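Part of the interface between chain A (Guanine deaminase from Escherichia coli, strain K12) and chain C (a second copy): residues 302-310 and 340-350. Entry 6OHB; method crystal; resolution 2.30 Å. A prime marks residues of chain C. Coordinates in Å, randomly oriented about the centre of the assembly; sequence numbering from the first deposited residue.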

ATOM      1  N   ASN A 302      -8.218   6.783   6.626  1.00 40.26           N
ATOM      2  CA  ASN A 302      -8.264   8.222   6.372  1.00 43.16           C
ATOM      3  C   ASN A 302      -8.103   8.519   4.884  1.00 52.51           C
ATOM      4  O   ASN A 302      -8.739   9.437   4.350  1.00 48.02           O
ATOM      5  CB  ASN A 302      -7.181   8.956   7.166  1.00 40.17           C
ATOM      6  CG  ASN A 302      -7.431   8.951   8.668  1.00 46.01           C
ATOM      7  OD1 ASN A 302      -8.487   8.532   9.148  1.00 43.33           O
ATOM      8  ND2 ASN A 302      -6.447   9.423   9.417  1.00 37.22           N
ATOM      9  N   LEU A 303      -7.257   7.751   4.195  1.00 48.39           N
ATOM     10  CA  LEU A 303      -7.045   8.003   2.775  1.00 43.47           C
ATOM     11  C   LEU A 303      -8.168   7.420   1.916  1.00 48.94           C
ATOM     12  O   LEU A 303      -8.638   8.081   0.982  1.00 48.53           O
ATOM     13  CB  LEU A 303      -5.690   7.448   2.340  1.00 45.10           C
ATOM     14  CG  LEU A 303      -4.465   8.255   2.767  1.00 42.81           C
ATOM     15  CD1 LEU A 303      -3.186   7.575   2.301  1.00 43.39           C
ATOM     16  CD2 LEU A 303      -4.548   9.672   2.228  1.00 42.39           C
ATOM     17  N   TYR A 304      -8.619   6.195   2.215  1.00 42.92           N
ATOM     18  CA  TYR A 304      -9.674   5.581   1.406  1.00 47.08           C
ATOM     19  C   TYR A 304     -10.962   6.398   1.437  1.00 48.80           C
ATOM     20  O   TYR A 304     -11.672   6.486   0.428  1.00 49.81           O
ATOM     21  CB  TYR A 304      -9.962   4.155   1.882  1.00 47.97           C
ATOM     22  CG  TYR A 304      -9.057   3.086   1.307  1.00 52.00           C
ATOM     23  CD1 TYR A 304      -8.946   2.898  -0.067  1.00 50.79           C
ATOM     24  CD2 TYR A 304      -8.331   2.247   2.142  1.00 53.08           C
ATOM     25  CE1 TYR A 304      -8.119   1.912  -0.591  1.00 52.11           C
ATOM     26  CE2 TYR A 304      -7.507   1.259   1.630  1.00 49.35           C
ATOM     27  CZ  TYR A 304      -7.401   1.095   0.269  1.00 57.81           C
ATOM     28  OH  TYR A 304      -6.576   0.107  -0.220  1.00 60.95           O
ATOM     29  N   LEU A 305     -11.297   6.972   2.591  1.00 50.07           N
ATOM     30  CA  LEU A 305     -12.534   7.724   2.778  1.00 54.39           C
ATOM     31  C   LEU A 305     -12.386   9.215   2.494  1.00 48.05           C
ATOM     32  O   LEU A 305     -13.342   9.966   2.711  1.00 49.31           O
ATOM     33  CB  LEU A 305     -13.066   7.519   4.201  1.00 47.56           C
ATOM     34  CG  LEU A 305     -13.831   6.235   4.557  1.00 55.27           C
ATOM     35  CD1 LEU A 305     -15.237   6.279   3.997  1.00 62.06           C
ATOM     36  CD2 LEU A 305     -13.132   4.959   4.112  1.00 57.58           C
ATOM     37  N   GLY A 306     -11.222   9.656   2.026  1.00 47.38           N
ATOM     38  CA  GLY A 306     -10.994  11.075   1.796  1.00 43.38           C
ATOM     39  C   GLY A 306     -11.180  11.908   3.042  1.00 48.89           C
ATOM     40  O   GLY A 306     -11.707  13.025   2.974  1.00 54.12           O
ATOM     41  N   SER A 307     -10.764  11.376   4.188  1.00 53.14           N
ATOM     42  CA  SER A 307     -10.961  12.059   5.453  1.00 47.92           C
ATOM     43  C   SER A 307     -10.025  13.255   5.612  1.00 48.03           C
ATOM     44  O   SER A 307     -10.455  14.338   6.033  1.00 50.93           O
ATOM     45  CB  SER A 307     -10.759  11.058   6.584  1.00 48.71           C
ATOM     46  OG  SER A 307     -11.985  10.385   6.839  1.00 51.36           O
ATOM     47  N   GLY A 308      -8.747  13.080   5.310  1.00 48.99           N
ATOM     48  CA  GLY A 308      -7.763  14.123   5.483  1.00 54.00           C
ATOM     49  C   GLY A 308      -6.486  13.539   6.041  1.00 46.40           C
ATOM     50  O   GLY A 308      -6.315  12.325   6.102  1.00 43.36           O
ATOM     51  N   LEU A 309      -5.602  14.411   6.509  1.00 45.24           N
ATOM     52  CA  LEU A 309      -4.266  14.012   6.935  1.00 53.01           C
ATOM     53  C   LEU A 309      -4.071  14.361   8.406  1.00 48.62           C
ATOM     54  O   LEU A 309      -4.140  15.536   8.782  1.00 45.47           O
ATOM     55  CB  LEU A 309      -3.205  14.690   6.065  1.00 50.06           C
ATOM     56  CG  LEU A 309      -3.535  14.812   4.574  1.00 46.48           C
ATOM     57  CD1 LEU A 309      -2.433  15.559   3.839  1.00 48.48           C
ATOM     58  CD2 LEU A 309      -3.746  13.439   3.962  1.00 42.94           C
ATOM     59  N   PHE A 310      -3.806  13.343   9.226  1.00 53.47           N
ATOM     60  CA  PHE A 310      -3.619  13.551  10.657  1.00 43.79           C
ATOM     61  C   PHE A 310      -2.309  14.282  10.897  1.00 46.76           C
ATOM     62  O   PHE A 310      -1.274  13.933  10.323  1.00 47.81           O
ATOM     63  CB  PHE A 310      -3.632  12.208  11.395  1.00 41.84           C
ATOM     64  CG  PHE A 310      -3.239  12.293  12.853  1.00 47.51           C
ATOM     65  CD1 PHE A 310      -4.141  12.736  13.808  1.00 46.21           C
ATOM     66  CD2 PHE A 310      -1.969  11.917  13.267  1.00 49.05           C
ATOM     67  CE1 PHE A 310      -3.785  12.808  15.139  1.00 47.36           C
ATOM     68  CE2 PHE A 310      -1.602  11.988  14.602  1.00 42.59           C
ATOM     69  CZ  PHE A 310      -2.512  12.433  15.538  1.00 46.64           C
TER
ATOM     70  N   LEU C 340      -2.812   1.139  -8.770  1.00 34.43           N
ATOM     71  CA  LEU C 340      -4.159   1.683  -8.913  1.00 37.96           C
ATOM     72  C   LEU C 340      -4.798   1.961  -7.561  1.00 36.61           C
ATOM     73  O   LEU C 340      -5.578   2.912  -7.426  1.00 32.61           O
ATOM     74  CB  LEU C 340      -5.032   0.724  -9.716  1.00 37.23           C
ATOM     75  CG  LEU C 340      -4.606   0.551 -11.170  1.00 41.20           C
ATOM     76  CD1 LEU C 340      -5.283  -0.670 -11.747  1.00 35.16           C
ATOM     77  CD2 LEU C 340      -4.953   1.798 -11.956  1.00 41.50           C
ATOM     78  N   ASN C 341      -4.488   1.149  -6.553  1.00 44.36           N
ATOM     79  CA  ASN C 341      -4.942   1.458  -5.200  1.00 41.65           C
ATOM     80  C   ASN C 341      -4.418   2.816  -4.738  1.00 34.12           C
ATOM     81  O   ASN C 341      -5.173   3.644  -4.196  1.00 37.49           O
ATOM     82  CB  ASN C 341      -4.499   0.354  -4.249  1.00 41.41           C
ATOM     83  CG  ASN C 341      -5.427   0.209  -3.074  1.00 53.51           C
ATOM     84  OD1 ASN C 341      -6.641   0.373  -3.209  1.00 53.61           O
ATOM     85  ND2 ASN C 341      -4.866  -0.079  -1.909  1.00 43.95           N
ATOM     86  N   GLU C 342      -3.126   3.076  -4.966  1.00 36.65           N
ATOM     87  CA  GLU C 342      -2.572   4.367  -4.553  1.00 40.51           C
ATOM     88  C   GLU C 342      -3.173   5.501  -5.374  1.00 39.99           C
ATOM     89  O   GLU C 342      -3.390   6.602  -4.852  1.00 39.04           O
ATOM     90  CB  GLU C 342      -1.044   4.387  -4.658  1.00 42.47           C
ATOM     91  CG  GLU C 342      -0.320   3.101  -4.242  1.00 54.45           C
ATOM     92  CD  GLU C 342      -0.680   2.593  -2.847  1.00 60.10           C
ATOM     93  OE1 GLU C 342      -0.835   1.355  -2.691  1.00 55.24           O
ATOM     94  OE2 GLU C 342      -0.784   3.418  -1.908  1.00 57.43           O
ATOM     95  N   ALA C 343      -3.439   5.257  -6.661  1.00 35.48           N
ATOM     96  CA  ALA C 343      -4.140   6.250  -7.469  1.00 36.16           C
ATOM     97  C   ALA C 343      -5.519   6.549  -6.889  1.00 36.97           C
ATOM     98  O   ALA C 343      -5.943   7.709  -6.844  1.00 34.96           O
ATOM     99  CB  ALA C 343      -4.258   5.768  -8.917  1.00 37.43           C
ATOM    100  N   TYR C 344      -6.231   5.511  -6.441  1.00 33.01           N
ATOM    101  CA  TYR C 344      -7.537   5.713  -5.822  1.00 35.69           C
ATOM    102  C   TYR C 344      -7.429   6.619  -4.600  1.00 41.62           C
ATOM    103  O   TYR C 344      -8.242   7.532  -4.423  1.00 40.14           O
ATOM    104  CB  TYR C 344      -8.142   4.355  -5.446  1.00 35.65           C
ATOM    105  CG  TYR C 344      -9.487   4.425  -4.750  1.00 45.02           C
ATOM    106  CD1 TYR C 344     -10.671   4.486  -5.482  1.00 44.57           C
ATOM    107  CD2 TYR C 344      -9.575   4.416  -3.361  1.00 46.93           C
ATOM    108  CE1 TYR C 344     -11.905   4.547  -4.849  1.00 47.85           C
ATOM    109  CE2 TYR C 344     -10.805   4.476  -2.716  1.00 49.13           C
ATOM    110  CZ  TYR C 344     -11.965   4.542  -3.465  1.00 57.36           C
ATOM    111  OH  TYR C 344     -13.184   4.600  -2.825  1.00 62.46           O
ATOM    112  N   LYS C 345      -6.410   6.400  -3.763  1.00 40.67           N
ATOM    113  CA  LYS C 345      -6.226   7.270  -2.595  1.00 39.63           C
ATOM    114  C   LYS C 345      -5.882   8.706  -3.003  1.00 39.00           C
ATOM    115  O   LYS C 345      -6.440   9.674  -2.453  1.00 41.20           O
ATOM    116  CB  LYS C 345      -5.142   6.698  -1.680  1.00 40.54           C
ATOM    117  CG  LYS C 345      -5.498   5.341  -1.089  1.00 40.88           C
ATOM    118  CD  LYS C 345      -4.345   4.768  -0.283  1.00 46.69           C
ATOM    119  CE  LYS C 345      -4.152   3.290  -0.569  1.00 50.25           C
ATOM    120  NZ  LYS C 345      -2.740   2.875  -0.324  1.00 55.78           N
ATOM    121  N   VAL C 346      -4.977   8.858  -3.977  1.00 34.20           N
ATOM    122  CA  VAL C 346      -4.566  10.180  -4.448  1.00 36.24           C
ATOM    123  C   VAL C 346      -5.770  10.962  -4.959  1.00 44.83           C
ATOM    124  O   VAL C 346      -5.905  12.166  -4.706  1.00 47.12           O
ATOM    125  CB  VAL C 346      -3.480  10.035  -5.535  1.00 42.74           C
ATOM    126  CG1 VAL C 346      -3.371  11.300  -6.383  1.00 37.58           C
ATOM    127  CG2 VAL C 346      -2.129   9.693  -4.907  1.00 44.69           C
ATOM    128  N   LEU C 347      -6.649  10.297  -5.711  1.00 38.61           N
ATOM    129  CA  LEU C 347      -7.826  10.954  -6.263  1.00 44.45           C
ATOM    130  C   LEU C 347      -8.905  11.196  -5.207  1.00 42.54           C
ATOM    131  O   LEU C 347      -9.628  12.195  -5.286  1.00 46.30           O
ATOM    132  CB  LEU C 347      -8.361  10.131  -7.435  1.00 41.81           C
ATOM    133  CG  LEU C 347      -7.263  10.076  -8.502  1.00 45.52           C
ATOM    134  CD1 LEU C 347      -7.510   8.966  -9.516  1.00 41.12           C
ATOM    135  CD2 LEU C 347      -7.096  11.437  -9.186  1.00 42.76           C
ATOM    136  N   GLN C 348      -9.038  10.297  -4.227  1.00 40.83           N
ATOM    137  CA  GLN C 348      -9.954  10.544  -3.118  1.00 46.45           C
ATOM    138  C   GLN C 348      -9.587  11.823  -2.380  1.00 48.77           C
ATOM    139  O   GLN C 348     -10.467  12.574  -1.941  1.00 49.09           O
ATOM    140  CB  GLN C 348      -9.940   9.365  -2.145  1.00 40.71           C
ATOM    141  CG  GLN C 348     -10.909   8.253  -2.484  1.00 49.44           C
ATOM    142  CD  GLN C 348     -12.352   8.701  -2.392  1.00 54.23           C
ATOM    143  OE1 GLN C 348     -13.032   8.847  -3.409  1.00 56.72           O
ATOM    144  NE2 GLN C 348     -12.823   8.937  -1.171  1.00 55.94           N
ATOM    145  N   LEU C 349      -8.287  12.097  -2.248  1.00 41.69           N
ATOM    146  CA  LEU C 349      -7.888  13.343  -1.596  1.00 46.21           C
ATOM    147  C   LEU C 349      -8.330  14.577  -2.385  1.00 45.17           C
ATOM    148  O   LEU C 349      -8.522  15.648  -1.797  1.00 50.78           O
ATOM    149  CB  LEU C 349      -6.376  13.371  -1.383  1.00 46.06           C
ATOM    150  CG  LEU C 349      -5.786  12.472  -0.296  1.00 41.21           C
ATOM    151  CD1 LEU C 349      -4.280  12.435  -0.442  1.00 45.05           C
ATOM    152  CD2 LEU C 349      -6.171  12.959   1.093  1.00 49.98           C
ATOM    153  N   GLN C 350      -8.483  14.462  -3.703  1.00 47.92           N
ATOM    154  CA  GLN C 350      -8.970  15.567  -4.525  1.00 52.75           C
ATOM    155  C   GLN C 350     -10.485  15.565  -4.723  1.00 48.73           C
ATOM    156  O   GLN C 350     -10.993  16.398  -5.481  1.00 50.18           O
ATOM    157  CB  GLN C 350      -8.290  15.549  -5.895  1.00 47.37           C
ATOM    158  CG  GLN C 350      -6.777  15.529  -5.847  1.00 48.52           C
ATOM    159  CD  GLN C 350      -6.172  15.364  -7.226  1.00 53.96           C
ATOM    160  OE1 GLN C 350      -6.236  16.272  -8.058  1.00 56.89           O
ATOM    161  NE2 GLN C 350      -5.588  14.196  -7.481  1.00 46.81           N
TER

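The C-terminal turn of a helix in chain A, together with the loop that follows it, packs against a helix of chain C, and the two stretches bury 501 Å² between them. The backbones come close at two points: the CA atoms of Leu303 and Lys345′ lie 5.5 Å apart, and those of Gly306 and Gln348′ 5.1 Å apart.

Tyr304 is the most extensively covered residue of the contact. Its CA-to-CB bond points away from chain C, yet with chi1 at -85° the ring returns toward the partner helix and brings its hydroxyl to Asn341′. There ND2 of Asn341′ donates a hydrogen bond to OH of Tyr304 at 2.4 Å, with an N-H...acceptor angle of 156°. The direction is favourable but the distance is very short for an N-to-O pair, so the exact separation deserves caution at 2.30 Å resolution. The other terminal atom of the amide, OD1 of Asn341′, lies 3.0 Å from OH of Tyr304, near the plane of the tyrosine ring. The hydroxyl also has a hydrogen-bonding partner elsewhere in the structure.

The main chain of Tyr304 is engaged as well. Its carbonyl O accepts a weak hydrogen bond from NE2 of Gln348′, at 3.1 Å but with an angle of only 120°. This carbonyl lies at the end of the chain A helix, where the regular ladder of backbone bonds gives out, and the glutamine amide supplies a donor from the other chain. The helix closes in a Schellman motif: N of Ser307 reaches O of Asn302 at 2.8 Å, and N of Gly306 reaches O of Leu303 at 3.2 Å. Gly306 has the positive phi (58°) that favours glycine, and the partner helix is close here too, since an ideal CB on Gly306 would sit a tight 3.2 Å from O of Gln348′. The carbonyl O of Leu303, already bonded within its own chain, also packs against CB of Gln348′ at 3.6 Å.

Lys345′ contributes to the contact through its aliphatic portion. Its CD lies 4.0 Å from CB of Leu303, and its CE 4.0 Å from CZ of Tyr304. The charge is satisfied within chain C, where NZ of Lys345′ forms a salt bridge with OE2 of Glu342′ at 2.6 Å; both atoms have further hydrogen-bonding partners elsewhere in the structure.

Apolar contacts complete the surface. The rings of Tyr304 and Tyr344′ meet rim to rim, with CD1 of Tyr304 3.6 Å from CE2 of Tyr344′, centroids 6.0 Å apart and planes at 47°, so neither covers the face of the other. The hydroxyl of Tyr344′ is hydrogen-bonded elsewhere in the structure. Leu349′ is shared by two leucines of chain A: its CD2 lies 3.8 Å from CD2 of Leu303 and 3.8 Å from CD2 of Leu309, so a single methyl group touches both the helix and the loop beyond it.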